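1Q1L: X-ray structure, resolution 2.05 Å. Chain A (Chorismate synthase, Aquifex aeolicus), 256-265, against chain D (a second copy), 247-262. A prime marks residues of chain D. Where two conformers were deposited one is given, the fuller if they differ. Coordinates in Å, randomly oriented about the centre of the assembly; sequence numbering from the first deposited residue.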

# COMPACT_ATOMS: atom_id res chain seq x y z
N ILE A 256 -0.20 9.02 13.98
CA ILE A 256 0.46 8.96 15.27
C ILE A 256 -0.28 7.95 16.14
O ILE A 256 0.33 7.10 16.78
N ALA A 257 -1.61 8.04 16.15
CA ALA A 257 -2.44 7.14 16.95
C ALA A 257 -2.19 5.66 16.66
O ALA A 257 -2.10 4.85 17.58
N GLN A 258 -2.11 5.30 15.38
CA GLN A 258 -1.86 3.91 15.04
C GLN A 258 -0.49 3.45 15.51
O GLN A 258 -0.35 2.37 16.06
N ALA A 259 0.52 4.28 15.29
CA ALA A 259 1.88 3.94 15.68
C ALA A 259 2.01 3.71 17.18
O ALA A 259 2.71 2.79 17.62
N MSE A 260 1.34 4.55 17.98
CA MSE A 260 1.41 4.42 19.44
C MSE A 260 0.57 3.26 19.96
O MSE A 260 1.05 2.44 20.75
N MSE A 261 -0.68 3.19 19.53
CA MSE A 261 -1.59 2.14 19.98
C MSE A 261 -1.11 0.75 19.55
O MSE A 261 -1.51 -0.26 20.14
N SER A 262 -0.27 0.70 18.52
CA SER A 262 0.23 -0.58 18.04
C SER A 262 1.26 -1.17 19.01
O SER A 262 1.57 -2.36 18.94
N ILE A 263 1.79 -0.35 19.90
CA ILE A 263 2.78 -0.83 20.87
C ILE A 263 2.08 -1.75 21.87
O ILE A 263 0.97 -1.47 22.32
N GLN A 264 2.72 -2.87 22.20
CA GLN A 264 2.14 -3.82 23.13
C GLN A 264 1.74 -3.15 24.44
O GLN A 264 2.46 -2.31 24.96
N ALA A 265 0.58 -3.55 24.97
CA ALA A 265 0.04 -3.04 26.23
C ALA A 265 -0.54 -1.63 26.19
O ALA A 265 -1.13 -1.18 27.18
N GLN D 247 2.88 -8.00 12.82
CA GLN D 247 3.50 -6.75 12.36
C GLN D 247 2.71 -5.57 12.96
O GLN D 247 1.48 -5.57 12.94
N TRP D 248 3.43 -4.57 13.47
CA TRP D 248 2.80 -3.41 14.11
C TRP D 248 1.59 -2.83 13.37
O TRP D 248 0.58 -2.49 14.00
N ASP D 249 1.66 -2.73 12.05
CA ASP D 249 0.55 -2.15 11.31
C ASP D 249 -0.67 -3.05 11.08
O ASP D 249 -1.68 -2.62 10.52
N ARG D 250 -0.59 -4.30 11.53
CA ARG D 250 -1.72 -5.21 11.36
C ARG D 250 -2.52 -5.37 12.65
O ARG D 250 -3.62 -5.92 12.64
N ARG D 251 -1.97 -4.89 13.76
CA ARG D 251 -2.66 -5.00 15.03
C ARG D 251 -3.97 -4.22 14.95
O ARG D 251 -4.01 -3.06 14.57
N ILE D 252 -5.06 -4.89 15.32
CA ILE D 252 -6.39 -4.30 15.25
C ILE D 252 -6.57 -3.02 16.07
O ILE D 252 -7.28 -2.10 15.66
N ASP D 253 -5.92 -2.96 17.22
CA ASP D 253 -6.02 -1.73 18.13
C ASP D 253 -5.47 -0.39 17.36
O ASP D 253 -6.13 0.75 17.41
N GLY D 254 -4.32 -0.53 16.69
CA GLY D 254 -3.75 0.59 15.97
C GLY D 254 -4.65 1.01 14.82
O GLY D 254 -4.80 2.20 14.54
N ARG D 255 -5.26 0.04 14.16
CA ARG D 255 -6.14 0.32 13.03
C ARG D 255 -7.40 1.03 13.51
O ARG D 255 -7.90 1.94 12.84
N ILE D 256 -7.90 0.63 14.67
CA ILE D 256 -9.07 1.27 15.24
C ILE D 256 -8.68 2.69 15.67
O ILE D 256 -9.44 3.64 15.47
N ALA D 257 -7.49 2.82 16.25
CA ALA D 257 -7.01 4.12 16.72
C ALA D 257 -6.86 5.14 15.60
O ALA D 257 -7.21 6.30 15.78
N GLN D 258 -6.32 4.72 14.46
CA GLN D 258 -6.16 5.66 13.35
C GLN D 258 -7.52 6.11 12.82
O GLN D 258 -7.77 7.31 12.68
N ALA D 259 -8.37 5.14 12.51
CA ALA D 259 -9.69 5.43 11.98
C ALA D 259 -10.45 6.42 12.86
O ALA D 259 -11.04 7.39 12.37
N MSE D 260 -10.44 6.17 14.16
CA MSE D 260 -11.14 7.02 15.12
C MSE D 260 -10.51 8.42 15.24
O MSE D 260 -11.20 9.44 15.11
N MSE D 261 -9.20 8.46 15.47
CA MSE D 261 -8.49 9.73 15.61
C MSE D 261 -8.49 10.53 14.30
O MSE D 261 -8.21 11.73 14.31
N SER D 262 -8.79 9.88 13.18
CA SER D 262 -8.79 10.59 11.90
C SER D 262 -10.03 11.45 11.78
O SER D 262 -10.13 12.30 10.90

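What lets the two helices come so close? They run nearly antiparallel, their N-to-C directions 157° apart, with axes that approach to 7.3 Å, and small residues line the place where they meet. At Gly254′ the backbone itself forms the floor of a hollow: its CA lies 3.9 Å from the CA of Gln258, and Met261 settles against it, CB 4.0 Å from Gly254′ CA. A CB on this glycine would point toward the other stretch and stand 3.0 Å from Gln258 O, a clash. The closeness also brings Gln258 CA within 3.4 Å of Gly254′ O, a CA-H...O contact.

Which bumps meet along the middle of the helices? Methyl groups and the first carbons of the methionines do. Ala257 points toward the other stretch and meets its own counterpart, CB to Ala257′ CB 4.0 Å, and each alanine also meets a selenomethionine from the other chain: Ala257 CB lies 3.8 Å from Met261′ CB, and Met261 CB lies 3.7 Å from Ala257′ CB. Both selenomethionines point toward the partner stretch and share the t, p, p rotamer, so the pattern nearly repeats itself from one chain to the other. Asp253′ points toward chain A as well, its CB 3.8 Å from Met261 CG.

Where does the long side chain of Gln258 go? It leaves sideways, t at both chi1 and chi2, and runs along the partner backbone, and has more of its surface covered by the partner than any other residue of its stretch. Its CB rests 3.3 Å from Gly254′ O and its CG 4.0 Å from Trp248′ CZ3, while NE2 reaches Arg255′ CG at 3.6 Å. NE2 also donates to water 1 at 3.1 Å; that water in turn donates to Trp248′ O at 2.7 Å and Arg251′ O at 2.9 Å, tying the amide to backbone carbonyls just before the partner helix. At the other amide atom, Gln258 OE1 and Gln258′ NE2 are 3.1 Å apart, but the angle is too poor for a hydrogen bond.

What closes the contact around Trp248′ and Arg251′? Trp248′, p at chi1, starts sideways and brings its ring nearer, so that CZ3 lies 4.3 Å from Ala259 CB and the ring edge meets Ser262, OG to CE3 3.6 Å. Ser262, also p, turns OG back to Ala259 O in a 2.8 Å hydrogen bond, while its CB packs 3.4 Å from Trp248′ O. Arg251′ points toward chain A and extends past Ser262, its NH2 3.8 Å from Gln264 CA. Water 2 accepts from Ala265 N at 3.3 Å and, weakly, from Arg251′ NH2 at 3.2 Å.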

# COMPACT_ATOMS: atom_id res chain seq x y z
CB ILE A 256 0.48 10.35 15.96
CG1 ILE A 256 1.45 11.28 15.23
CG2 ILE A 256 0.88 10.20 17.43
CD1 ILE A 256 1.45 12.70 15.74
CB ALA A 257 -3.93 7.46 16.73
CB GLN A 258 -1.97 3.68 13.54
CG GLN A 258 -1.47 2.30 13.11
CD GLN A 258 -1.90 1.92 11.71
OE1 GLN A 258 -1.78 2.71 10.77
NE2 GLN A 258 -2.41 0.70 11.55
CB ALA A 259 2.85 5.03 15.24
CB MSE A 260 0.94 5.70 20.13
CG MSE A 260 1.85 6.89 19.93
SE MSE A 260 3.66 6.54 20.50
CE MSE A 260 4.37 8.30 20.17
CB MSE A 261 -2.99 2.38 19.43
CG MSE A 261 -4.06 1.56 20.11
SE MSE A 261 -4.51 2.27 21.88
CE MSE A 261 -5.77 3.63 21.32
CB SER A 262 0.85 -0.44 16.64
OG SER A 262 2.10 0.23 16.68
CB ILE A 263 3.44 0.35 21.62
CG1 ILE A 263 4.15 1.28 20.62
CG2 ILE A 263 4.45 -0.17 22.65
CD1 ILE A 263 4.64 2.59 21.23
CB GLN A 264 3.13 -4.95 23.42
CG GLN A 264 2.70 -5.84 24.58
CD GLN A 264 3.71 -6.94 24.87
OE1 GLN A 264 3.56 -7.70 25.83
NE2 GLN A 264 4.75 -7.03 24.04
CB ALA A 265 1.11 -3.12 27.33
CB GLN D 247 3.48 -6.71 10.83
CG GLN D 247 4.54 -5.82 10.18
CD GLN D 247 5.97 -6.32 10.41
OE1 GLN D 247 6.24 -7.52 10.34
NE2 GLN D 247 6.88 -5.40 10.68
CB TRP D 248 3.83 -2.29 14.32
CG TRP D 248 4.18 -1.54 13.06
CD1 TRP D 248 5.00 -1.96 12.06
CD2 TRP D 248 3.63 -0.28 12.63
NE1 TRP D 248 5.00 -1.05 11.02
CE2 TRP D 248 4.16 -0.02 11.34
CE3 TRP D 248 2.73 0.63 13.19
CZ2 TRP D 248 3.83 1.14 10.62
CZ3 TRP D 248 2.40 1.78 12.47
CH2 TRP D 248 2.95 2.02 11.19
CB ASP D 249 1.06 -1.58 9.97
CG ASP D 249 1.58 -2.66 9.04
OD1 ASP D 249 2.29 -3.58 9.49
OD2 ASP D 249 1.28 -2.57 7.83
CB ARG D 250 -1.25 -6.57 10.87
CG ARG D 250 -0.83 -6.59 9.40
CD ARG D 250 -0.45 -8.00 8.95
NE ARG D 250 -0.12 -8.06 7.53
CZ ARG D 250 0.26 -9.16 6.88
NH1 ARG D 250 0.36 -10.31 7.53
NH2 ARG D 250 0.54 -9.11 5.59
CB ARG D 251 -1.76 -4.47 16.16
CG ARG D 251 -0.46 -5.29 16.28
CD ARG D 251 0.52 -4.67 17.27
NE ARG D 251 0.02 -4.72 18.64
CZ ARG D 251 0.28 -5.68 19.51
NH1 ARG D 251 1.06 -6.70 19.17
NH2 ARG D 251 -0.24 -5.63 20.73
CB ILE D 252 -7.46 -5.34 15.67
CG1 ILE D 252 -8.85 -4.83 15.29
CG2 ILE D 252 -7.39 -5.60 17.16
CD1 ILE D 252 -9.05 -4.64 13.78
CB ASP D 253 -5.16 -2.02 19.58
CG ASP D 253 -3.67 -2.86 19.31
OD1 ASP D 253 -2.77 -2.32 18.44
OD2 ASP D 253 -3.44 -4.03 19.98
CB ARG D 255 -6.47 -0.99 12.31
CG ARG D 255 -5.23 -1.57 11.61
CD ARG D 255 -5.31 -3.07 11.41
NE ARG D 255 -6.33 -3.47 10.43
CZ ARG D 255 -6.43 -4.69 9.93
NH1 ARG D 255 -5.58 -5.65 10.30
NH2 ARG D 255 -7.38 -4.97 9.04
CB ILE D 256 -9.60 0.49 16.47
CG1 ILE D 256 -10.27 -0.82 16.01
CG2 ILE D 256 -10.58 1.35 17.26
CD1 ILE D 256 -10.77 -1.69 17.15
CB ALA D 257 -5.68 3.95 17.47
CB GLN D 258 -5.39 5.03 12.18
CG GLN D 258 -5.33 6.00 11.01
CD GLN D 258 -4.44 5.55 9.87
OE1 GLN D 258 -3.90 6.37 9.13
NE2 GLN D 258 -4.30 4.24 9.72
CB ALA D 259 -10.48 4.14 11.83
CB MSE D 260 -11.15 6.32 16.48
CG MSE D 260 -12.48 6.35 17.20
SE MSE D 260 -13.94 5.71 16.11
CE MSE D 260 -13.83 3.83 16.47
CB MSE D 261 -7.05 9.47 16.05
CG MSE D 261 -6.28 10.70 16.52
SE MSE D 261 -6.71 11.23 18.36
CE MSE D 261 -5.54 10.03 19.32
CB SER D 262 -8.74 9.61 10.72
OG SER D 262 -9.96 8.90 10.60
O HOH W 1 -1.83 -1.33 13.82
O HOH W 2 -2.00 -4.34 23.13